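Side-chain contacts in importin subunit beta-1 (Saccharomyces cerevisiae, PDB 5OWU), which carries proteins into the nucleus by pairing with importin alpha, the adaptor that recognises the classical nuclear localization signal of the cargo: residues 529-532 and 533-537; 540-543 and 544-548; 578-581 and 582-586. All blocks are in the same frame, centred on the assembly; numbering follows the deposited sequence.

Interaction 1. Residues 529-532 and 533-537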
ATOM      1  N   GLU A 529      26.490  -3.020   3.059  1.00 28.89           N
ATOM      2  CA  GLU A 529      26.087  -3.542   1.764  1.00 29.77           C
ATOM      3  C   GLU A 529      26.831  -2.854   0.627  1.00 31.43           C
ATOM      4  O   GLU A 529      27.065  -3.472  -0.415  1.00 27.55           O
ATOM      5  CB  GLU A 529      24.573  -3.419   1.634  1.00 38.62           C
ATOM      6  CG  GLU A 529      23.862  -4.397   2.600  1.00 43.92           C
ATOM      7  CD  GLU A 529      22.357  -4.222   2.671  1.00 49.12           C
ATOM      8  OE1 GLU A 529      21.866  -3.099   2.419  1.00 45.75           O
ATOM      9  OE2 GLU A 529      21.666  -5.217   2.996  1.00 48.26           O
ATOM     10  N   TYR A 530      27.272  -1.613   0.827  1.00 31.72           N
ATOM     11  CA  TYR A 530      28.038  -0.904  -0.187  1.00 24.90           C
ATOM     12  C   TYR A 530      29.543  -0.944   0.048  1.00 24.07           C
ATOM     13  O   TYR A 530      30.287  -0.340  -0.728  1.00 27.63           O
ATOM     14  CB  TYR A 530      27.568   0.552  -0.274  1.00 29.64           C
ATOM     15  CG  TYR A 530      26.233   0.694  -0.970  1.00 28.05           C
ATOM     16  CD1 TYR A 530      25.041   0.602  -0.263  1.00 30.45           C
ATOM     17  CD2 TYR A 530      26.169   0.899  -2.342  1.00 35.31           C
ATOM     18  CE1 TYR A 530      23.816   0.722  -0.905  1.00 31.05           C
ATOM     19  CE2 TYR A 530      24.952   1.017  -2.993  1.00 42.65           C
ATOM     20  CZ  TYR A 530      23.783   0.933  -2.271  1.00 34.82           C
ATOM     21  OH  TYR A 530      22.581   1.063  -2.921  1.00 41.78           O
ATOM     22  N   ALA A 531      30.018  -1.644   1.077  1.00 30.52           N
ATOM     23  CA  ALA A 531      31.448  -1.624   1.371  1.00 29.38           C
ATOM     24  C   ALA A 531      32.233  -2.270   0.237  1.00 30.74           C
ATOM     25  O   ALA A 531      31.784  -3.237  -0.379  1.00 30.36           O
ATOM     26  CB  ALA A 531      31.746  -2.334   2.691  1.00 29.46           C
ATOM     27  N   THR A 532      33.399  -1.705  -0.053  1.00 33.11           N
ATOM     28  CA  THR A 532      34.324  -2.233  -1.042  1.00 33.77           C
ATOM     29  C   THR A 532      35.565  -2.755  -0.334  1.00 31.57           C
ATOM     30  O   THR A 532      35.765  -2.536   0.866  1.00 33.89           O
ATOM     31  CB  THR A 532      34.723  -1.151  -2.051  1.00 37.74           C
ATOM     32  OG1 THR A 532      35.383  -0.090  -1.354  1.00 38.42           O
ATOM     33  CG2 THR A 532      33.503  -0.596  -2.763  1.00 41.14           C
ATOM     34  N   ASP A 533      36.427  -3.429  -1.096  1.00 29.61           N
ATOM     35  CA  ASP A 533      37.639  -3.968  -0.494  1.00 36.78           C
ATOM     36  C   ASP A 533      38.509  -2.857   0.080  1.00 32.74           C
ATOM     37  O   ASP A 533      39.179  -3.058   1.100  1.00 30.09           O
ATOM     38  CB  ASP A 533      38.416  -4.791  -1.520  1.00 48.80           C
ATOM     39  CG  ASP A 533      37.729  -6.111  -1.850  1.00 49.94           C
ATOM     40  OD1 ASP A 533      37.099  -6.709  -0.945  1.00 48.71           O
ATOM     41  OD2 ASP A 533      37.815  -6.548  -3.015  1.00 47.50           O
ATOM     42  N   THR A 534      38.477  -1.670  -0.533  1.00 27.68           N
ATOM     43  CA  THR A 534      39.294  -0.557  -0.064  1.00 34.63           C
ATOM     44  C   THR A 534      38.938  -0.140   1.355  1.00 34.47           C
ATOM     45  O   THR A 534      39.763   0.492   2.022  1.00 40.51           O
ATOM     46  CB  THR A 534      39.151   0.642  -1.009  1.00 51.32           C
ATOM     47  OG1 THR A 534      39.514   0.254  -2.342  1.00 59.81           O
ATOM     48  CG2 THR A 534      40.056   1.790  -0.581  1.00 51.72           C
ATOM     49  N   VAL A 535      37.736  -0.470   1.832  1.00 32.71           N
ATOM     50  CA  VAL A 535      37.331  -0.099   3.185  1.00 31.17           C
ATOM     51  C   VAL A 535      37.084  -1.366   3.992  1.00 39.85           C
ATOM     52  O   VAL A 535      36.283  -1.368   4.934  1.00 34.27           O
ATOM     53  CB  VAL A 535      36.090   0.817   3.179  1.00 31.00           C
ATOM     54  CG1 VAL A 535      36.413   2.159   2.506  1.00 34.65           C
ATOM     55  CG2 VAL A 535      34.918   0.152   2.489  1.00 42.37           C
ATOM     56  N   ALA A 536      37.791  -2.445   3.644  1.00 36.02           N
ATOM     57  CA  ALA A 536      37.632  -3.698   4.380  1.00 42.34           C
ATOM     58  C   ALA A 536      37.717  -3.475   5.887  1.00 44.49           C
ATOM     59  O   ALA A 536      36.900  -4.008   6.649  1.00 40.39           O
ATOM     60  CB  ALA A 536      38.687  -4.707   3.927  1.00 44.74           C
ATOM     61  N   GLU A 537      38.675  -2.660   6.337  1.00 40.89           N
ATOM     62  CA  GLU A 537      38.841  -2.465   7.773  1.00 35.67           C
ATOM     63  C   GLU A 537      37.552  -1.964   8.415  1.00 44.57           C
ATOM     64  O   GLU A 537      37.154  -2.459   9.478  1.00 41.66           O
ATOM     65  CB  GLU A 537      39.995  -1.502   8.060  1.00 41.46           C
ATOM     66  CG  GLU A 537      40.483  -1.571   9.509  1.00 58.09           C
ATOM     67  CD  GLU A 537      41.714  -0.718   9.773  1.00 64.59           C
ATOM     68  OE1 GLU A 537      41.613   0.525   9.693  1.00 69.68           O
ATOM     69  OE2 GLU A 537      42.788  -1.296  10.057  1.00 59.35           O
TER
HETATM   70  O   HOH W   1      36.418   1.568  -3.195  1.00 44.80           O
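T532 and V535 meet through backbone and methyl together. The amide N of V535 donates a hydrogen bond to T532 O over 3.0 Å, closing a turn round D533 and T534. Its N-H is reasonably straight, but it comes down on the oxygen from above the carbonyl plane, 55° out of it. V535 CG2 packs against the same oxygen, 3.3 Å from T532 O: a chi1 of -65° sets CG1 anti to the carbonyl carbon and leaves CG2 between the backbone N and the carbonyl carbon, facing T532 O. CG2 also touches the methyl of A531, 4.0 Å from A531 CB. The turn joins helix 516-530 of HEAT repeat 12 to helix 536-553 of HEAT repeat 13, and V535 occupies the N-cap position of the second helix. A second bond of the same three-residue span follows at once, A536 N to D533 O at 3.0 Å, from the first residue of helix 536-553 back to the 3-10 segment 533-534. This backbone bond is what D533 contributes, since its side chain points away from 529-532. In T532, a chi1 of 61° puts OG1 between the backbone N and the carbonyl carbon, where it overhangs T534, 3.9 Å from T534 CB. A water sits 2.7 Å from T532 OG1 and makes a weak, longer link to T534 OG1. Y493 covers both T532 and V535, and Y496 of helix 496-507 packs on A531 and V535.

Interaction 2. Residues 540-543 and 544-548; sequences ASIS and TFVMD
From A540 O to T544 N and onward, the two segments form one unbroken alpha-helical run in helix 536-553, with four consecutive main-chain bonds crossing the junction. The bond of 2.9 Å from T544 N to A540 O runs nearly along the C=O axis, as do those from V546 N to I542 O and from M547 N to S543 O. F545 N reaches S541 O from a position tilted 28° from the carbonyl plane. Among the side chains, M547 and S543 meet four residues apart, one turn on. The thioether chain of M547 bends at chi3 (-55°), which brings its terminal methyl CE alongside the serine hydroxyl, 3.4 Å from S543 OG. S543 OG stands anti to its backbone N (chi1 174°), beside the carbonyl carbon, where CE can meet it, and M547 CG rests 3.5 Å from S543 O. M547 also packs on L580 of helix 563-586. An alanine in place of M547 is likely to leave the S543 hydroxyl without its methyl cover and open a gap beside L580. V546 CG2 lies 3.2 Å from S543 O, and V546 CG1 faces I542 CG2 at 4.3 Å. I542 O sits at the edge of the F545 ring, near its plane. I542 and F545 pack against helices 496-507 and 516-530 of the HEAT solenoid. The main-chain carbonyls spend their bonding within the helix, while S543 and M547 meet by van der Waals contact of a methyl with a hydroxyl, and I542 and V546 give the apolar face.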
ATOM      1  N   ALA A 540      35.248  -4.694   8.972  1.00 35.60           N
ATOM      2  CA  ALA A 540      35.641  -5.414  10.176  1.00 37.27           C
ATOM      3  C   ALA A 540      35.153  -4.681  11.416  1.00 32.82           C
ATOM      4  O   ALA A 540      34.590  -5.300  12.331  1.00 37.55           O
ATOM      5  CB  ALA A 540      37.159  -5.602  10.211  1.00 37.66           C
ATOM      6  N   SER A 541      35.286  -3.348  11.434  1.00 33.28           N
ATOM      7  CA  SER A 541      34.866  -2.599  12.612  1.00 30.57           C
ATOM      8  C   SER A 541      33.389  -2.821  12.895  1.00 34.79           C
ATOM      9  O   SER A 541      32.990  -2.961  14.058  1.00 31.25           O
ATOM     10  CB  SER A 541      35.165  -1.107  12.440  1.00 30.78           C
ATOM     11  OG  SER A 541      36.561  -0.888  12.419  1.00 50.71           O
ATOM     12  N   ILE A 542      32.560  -2.871  11.848  1.00 34.93           N
ATOM     13  CA  ILE A 542      31.132  -3.091  12.063  1.00 30.98           C
ATOM     14  C   ILE A 542      30.910  -4.482  12.638  1.00 29.16           C
ATOM     15  O   ILE A 542      30.182  -4.664  13.624  1.00 30.26           O
ATOM     16  CB  ILE A 542      30.345  -2.886  10.753  1.00 31.71           C
ATOM     17  CG1 ILE A 542      30.496  -1.446  10.258  1.00 33.80           C
ATOM     18  CG2 ILE A 542      28.864  -3.209  10.960  1.00 29.50           C
ATOM     19  CD1 ILE A 542      29.951  -1.216   8.853  1.00 38.90           C
ATOM     20  N   SER A 543      31.576  -5.480  12.056  1.00 30.83           N
ATOM     21  CA  SER A 543      31.366  -6.856  12.494  1.00 36.87           C
ATOM     22  C   SER A 543      31.670  -6.986  13.980  1.00 34.41           C
ATOM     23  O   SER A 543      30.807  -7.373  14.783  1.00 31.95           O
ATOM     24  CB  SER A 543      32.240  -7.793  11.663  1.00 37.35           C
ATOM     25  OG  SER A 543      32.166  -9.121  12.148  1.00 44.47           O
ATOM     26  N   THR A 544      32.890  -6.592  14.365  1.00 36.40           N
ATOM     27  CA  THR A 544      33.287  -6.579  15.769  1.00 40.76           C
ATOM     28  C   THR A 544      32.249  -5.874  16.624  1.00 35.22           C
ATOM     29  O   THR A 544      31.866  -6.373  17.691  1.00 34.85           O
ATOM     30  CB  THR A 544      34.650  -5.893  15.914  1.00 42.81           C
ATOM     31  OG1 THR A 544      35.643  -6.656  15.227  1.00 41.13           O
ATOM     32  CG2 THR A 544      35.061  -5.751  17.380  1.00 43.14           C
ATOM     33  N   PHE A 545      31.763  -4.720  16.160  1.00 33.93           N
ATOM     34  CA  PHE A 545      30.846  -3.940  16.977  1.00 27.31           C
ATOM     35  C   PHE A 545      29.550  -4.700  17.218  1.00 31.58           C
ATOM     36  O   PHE A 545      29.053  -4.752  18.350  1.00 34.40           O
ATOM     37  CB  PHE A 545      30.559  -2.586  16.324  1.00 34.45           C
ATOM     38  CG  PHE A 545      29.325  -1.911  16.866  1.00 26.20           C
ATOM     39  CD1 PHE A 545      29.335  -1.317  18.117  1.00 33.04           C
ATOM     40  CD2 PHE A 545      28.153  -1.892  16.136  1.00 31.37           C
ATOM     41  CE1 PHE A 545      28.197  -0.707  18.618  1.00 35.45           C
ATOM     42  CE2 PHE A 545      27.018  -1.280  16.632  1.00 28.71           C
ATOM     43  CZ  PHE A 545      27.034  -0.695  17.864  1.00 31.81           C
ATOM     44  N   VAL A 546      28.987  -5.314  16.173  1.00 33.76           N
ATOM     45  CA  VAL A 546      27.645  -5.859  16.343  1.00 30.33           C
ATOM     46  C   VAL A 546      27.698  -7.135  17.173  1.00 30.26           C
ATOM     47  O   VAL A 546      26.903  -7.319  18.102  1.00 39.90           O
ATOM     48  CB  VAL A 546      26.954  -6.070  14.980  1.00 28.52           C
ATOM     49  CG1 VAL A 546      26.702  -4.715  14.309  1.00 29.91           C
ATOM     50  CG2 VAL A 546      27.757  -7.003  14.073  1.00 39.19           C
ATOM     51  N   MET A 547      28.671  -8.005  16.899  1.00 37.29           N
ATOM     52  CA  MET A 547      28.827  -9.216  17.699  1.00 32.50           C
ATOM     53  C   MET A 547      28.975  -8.863  19.174  1.00 38.74           C
ATOM     54  O   MET A 547      28.154  -9.266  20.010  1.00 39.89           O
ATOM     55  CB  MET A 547      30.015 -10.029  17.176  1.00 30.58           C
ATOM     56  CG  MET A 547      29.738 -10.597  15.783  1.00 35.15           C
ATOM     57  SD  MET A 547      30.976 -11.698  15.072  1.00 42.51           S
ATOM     58  CE  MET A 547      32.465 -10.700  15.144  1.00 51.44           C
ATOM     59  N   ASP A 548      29.990  -8.058  19.507  1.00 39.49           N
ATOM     60  CA  ASP A 548      30.141  -7.580  20.877  0.59 38.92           C
ATOM     61  C   ASP A 548      28.833  -6.983  21.388  1.00 38.20           C
ATOM     62  O   ASP A 548      28.389  -7.279  22.504  1.00 37.17           O
ATOM     63  CB  ASP A 548      31.271  -6.549  20.947  0.59 39.62           C
ATOM     64  CG  ASP A 548      32.632  -7.132  20.576  0.59 42.42           C
ATOM     65  OD1 ASP A 548      32.682  -8.245  20.011  0.59 44.68           O
ATOM     66  OD2 ASP A 548      33.656  -6.463  20.836  0.59 43.51           O
TER

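Interaction 3. Residues 578-581 and 582-586; sequences TVLA and AVIRK
T578 O, V579 O, L580 O and A581 O each accept the amide four residues on, from A582 N, V583 N, I584 N and R585 N, in the regular alpha-helical pattern of helix 563-586. This helix closes HEAT repeat 13 of the importin solenoid, a stack of helical hairpins. The V583 N bond to V579 O, 2.9 Å long, lies in the carbonyl plane, whereas the others tilt from theirs by about 20°. L580 and I584 carry the main apolar contact: their side chains cross obliquely, and L580 CG comes 3.9 Å from I584 CD1. L580 reaches this place with CG anti to its backbone N (chi1 177°). I584 CG1 lies close over the carbonyl of the preceding turn, 3.3 Å from L580 O, and the ethyl arm ends with CD1 against L580 CG and CD1. The pair faces helix 595-607, where L598 touches both residues. On another face V579 CG1 and V583 CG2 stand 4.3 Å apart, a looser contact, and V583 CG2 also packs on V579 O. A582 CB lies 3.5 Å from V579 O. R585 leaves the helix extended from CG to NE, running over helix 615-629 to a salt bridge between its NH2 and D665 OD2. The root of that long chain stays on the helix, with both R585 CB and R585 CG 3.6 Å from A581 O.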
ATOM      1  N   THR A 578      19.762  -7.773  12.542  1.00 28.10           N
ATOM      2  CA  THR A 578      19.661  -7.403  11.130  1.00 32.23           C
ATOM      3  C   THR A 578      21.029  -7.016  10.573  1.00 32.26           C
ATOM      4  O   THR A 578      21.468  -7.535   9.529  1.00 30.38           O
ATOM      5  CB  THR A 578      18.650  -6.264  10.973  1.00 34.12           C
ATOM      6  OG1 THR A 578      17.376  -6.692  11.483  1.00 31.31           O
ATOM      7  CG2 THR A 578      18.490  -5.848   9.503  1.00 35.50           C
ATOM      8  N   VAL A 579      21.739  -6.123  11.272  1.00 30.82           N
ATOM      9  CA  VAL A 579      23.076  -5.759  10.798  1.00 28.25           C
ATOM     10  C   VAL A 579      23.982  -6.982  10.769  1.00 31.87           C
ATOM     11  O   VAL A 579      24.786  -7.153   9.848  1.00 32.99           O
ATOM     12  CB  VAL A 579      23.688  -4.641  11.660  1.00 27.36           C
ATOM     13  CG1 VAL A 579      25.062  -4.245  11.109  1.00 32.09           C
ATOM     14  CG2 VAL A 579      22.775  -3.438  11.698  1.00 29.08           C
ATOM     15  N   LEU A 580      23.885  -7.838  11.788  1.00 27.83           N
ATOM     16  CA  LEU A 580      24.745  -9.015  11.870  1.00 33.26           C
ATOM     17  C   LEU A 580      24.497  -9.954  10.700  1.00 25.14           C
ATOM     18  O   LEU A 580      25.441 -10.508  10.124  1.00 30.83           O
ATOM     19  CB  LEU A 580      24.513  -9.735  13.201  1.00 32.74           C
ATOM     20  CG  LEU A 580      25.278 -11.038  13.456  1.00 38.67           C
ATOM     21  CD1 LEU A 580      26.779 -10.827  13.376  1.00 37.72           C
ATOM     22  CD2 LEU A 580      24.894 -11.611  14.817  1.00 30.71           C
ATOM     23  N   ALA A 581      23.232 -10.146  10.327  1.00 26.81           N
ATOM     24  CA  ALA A 581      22.934 -10.958   9.157  1.00 28.32           C
ATOM     25  C   ALA A 581      23.577 -10.364   7.915  1.00 32.73           C
ATOM     26  O   ALA A 581      24.164 -11.093   7.100  1.00 30.16           O
ATOM     27  CB  ALA A 581      21.423 -11.092   8.975  1.00 30.85           C
ATOM     28  N   ALA A 582      23.499  -9.033   7.758  1.00 33.32           N
ATOM     29  CA  ALA A 582      24.143  -8.412   6.600  1.00 34.51           C
ATOM     30  C   ALA A 582      25.657  -8.615   6.629  1.00 30.46           C
ATOM     31  O   ALA A 582      26.279  -8.870   5.590  1.00 29.24           O
ATOM     32  CB  ALA A 582      23.806  -6.919   6.531  1.00 32.94           C
ATOM     33  N   VAL A 583      26.269  -8.497   7.810  1.00 28.41           N
ATOM     34  CA  VAL A 583      27.712  -8.697   7.940  1.00 28.34           C
ATOM     35  C   VAL A 583      28.086 -10.119   7.535  1.00 30.76           C
ATOM     36  O   VAL A 583      29.033 -10.343   6.771  1.00 30.35           O
ATOM     37  CB  VAL A 583      28.164  -8.385   9.381  1.00 30.57           C
ATOM     38  CG1 VAL A 583      29.589  -8.876   9.642  1.00 34.87           C
ATOM     39  CG2 VAL A 583      28.077  -6.891   9.652  1.00 37.50           C
ATOM     40  N   ILE A 584      27.334 -11.098   8.033  1.00 33.94           N
ATOM     41  CA  ILE A 584      27.644 -12.500   7.752  1.00 27.45           C
ATOM     42  C   ILE A 584      27.551 -12.764   6.256  1.00 37.84           C
ATOM     43  O   ILE A 584      28.433 -13.394   5.660  1.00 37.46           O
ATOM     44  CB  ILE A 584      26.704 -13.418   8.549  1.00 33.36           C
ATOM     45  CG1 ILE A 584      27.039 -13.340  10.038  1.00 34.62           C
ATOM     46  CG2 ILE A 584      26.779 -14.872   8.033  1.00 34.98           C
ATOM     47  CD1 ILE A 584      25.949 -13.882  10.947  1.00 35.43           C
ATOM     48  N   ARG A 585      26.486 -12.273   5.622  1.00 30.61           N
ATOM     49  CA  ARG A 585      26.330 -12.513   4.192  1.00 37.24           C
ATOM     50  C   ARG A 585      27.397 -11.794   3.376  1.00 42.42           C
ATOM     51  O   ARG A 585      27.848 -12.313   2.349  1.00 39.76           O
ATOM     52  CB  ARG A 585      24.935 -12.088   3.737  1.00 41.68           C
ATOM     53  CG  ARG A 585      23.865 -13.089   4.101  1.00 34.82           C
ATOM     54  CD  ARG A 585      22.677 -12.996   3.162  1.00 39.46           C
ATOM     55  NE  ARG A 585      21.497 -13.616   3.754  1.00 44.42           N
ATOM     56  CZ  ARG A 585      21.112 -14.869   3.543  1.00 44.05           C
ATOM     57  NH1 ARG A 585      21.799 -15.658   2.732  1.00 45.21           N
ATOM     58  NH2 ARG A 585      20.024 -15.329   4.145  1.00 45.95           N
ATOM     59  N   LYS A 586      27.814 -10.601   3.802  1.00 43.25           N
ATOM     60  CA  LYS A 586      28.704  -9.814   2.953  1.00 39.88           C
ATOM     61  C   LYS A 586      30.111 -10.401   2.894  1.00 45.18           C
ATOM     62  O   LYS A 586      30.776 -10.301   1.858  1.00 48.24           O
ATOM     63  CB  LYS A 586      28.763  -8.365   3.441  1.00 36.62           C
ATOM     64  CG  LYS A 586      29.487  -7.419   2.487  1.00 51.81           C
ATOM     65  CD  LYS A 586      28.692  -7.214   1.201  1.00 48.28           C
ATOM     66  CE  LYS A 586      29.525  -6.546   0.126  1.00 60.90           C
ATOM     67  NZ  LYS A 586      29.959  -5.182   0.516  1.00 54.53           N
TER

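Overall arrangement
Interaction 1 bridges HEAT repeats 12 and 13, and interactions 2 and 3 lie on the two successive helices of repeat 13, their centres about 10 Å apart. Interaction 1 is a surface turn, whereas interactions 2 and 3 are partly buried. These two pack directly: S543 CB lies 3.5 Å from V583 CG1, and V546 CG1 meets V579 CG1 at 3.6 Å. Interaction 1 feeds into helix 536-553 and touches interaction 3 by a polar route, a probable hydrogen bond of 2.8 Å from K586 NZ to A531 O. Chemistry follows place: three-residue turn bonds, a water and one small methyl contact at the turn, regular alpha-helical bonds and apolar packing within the helices.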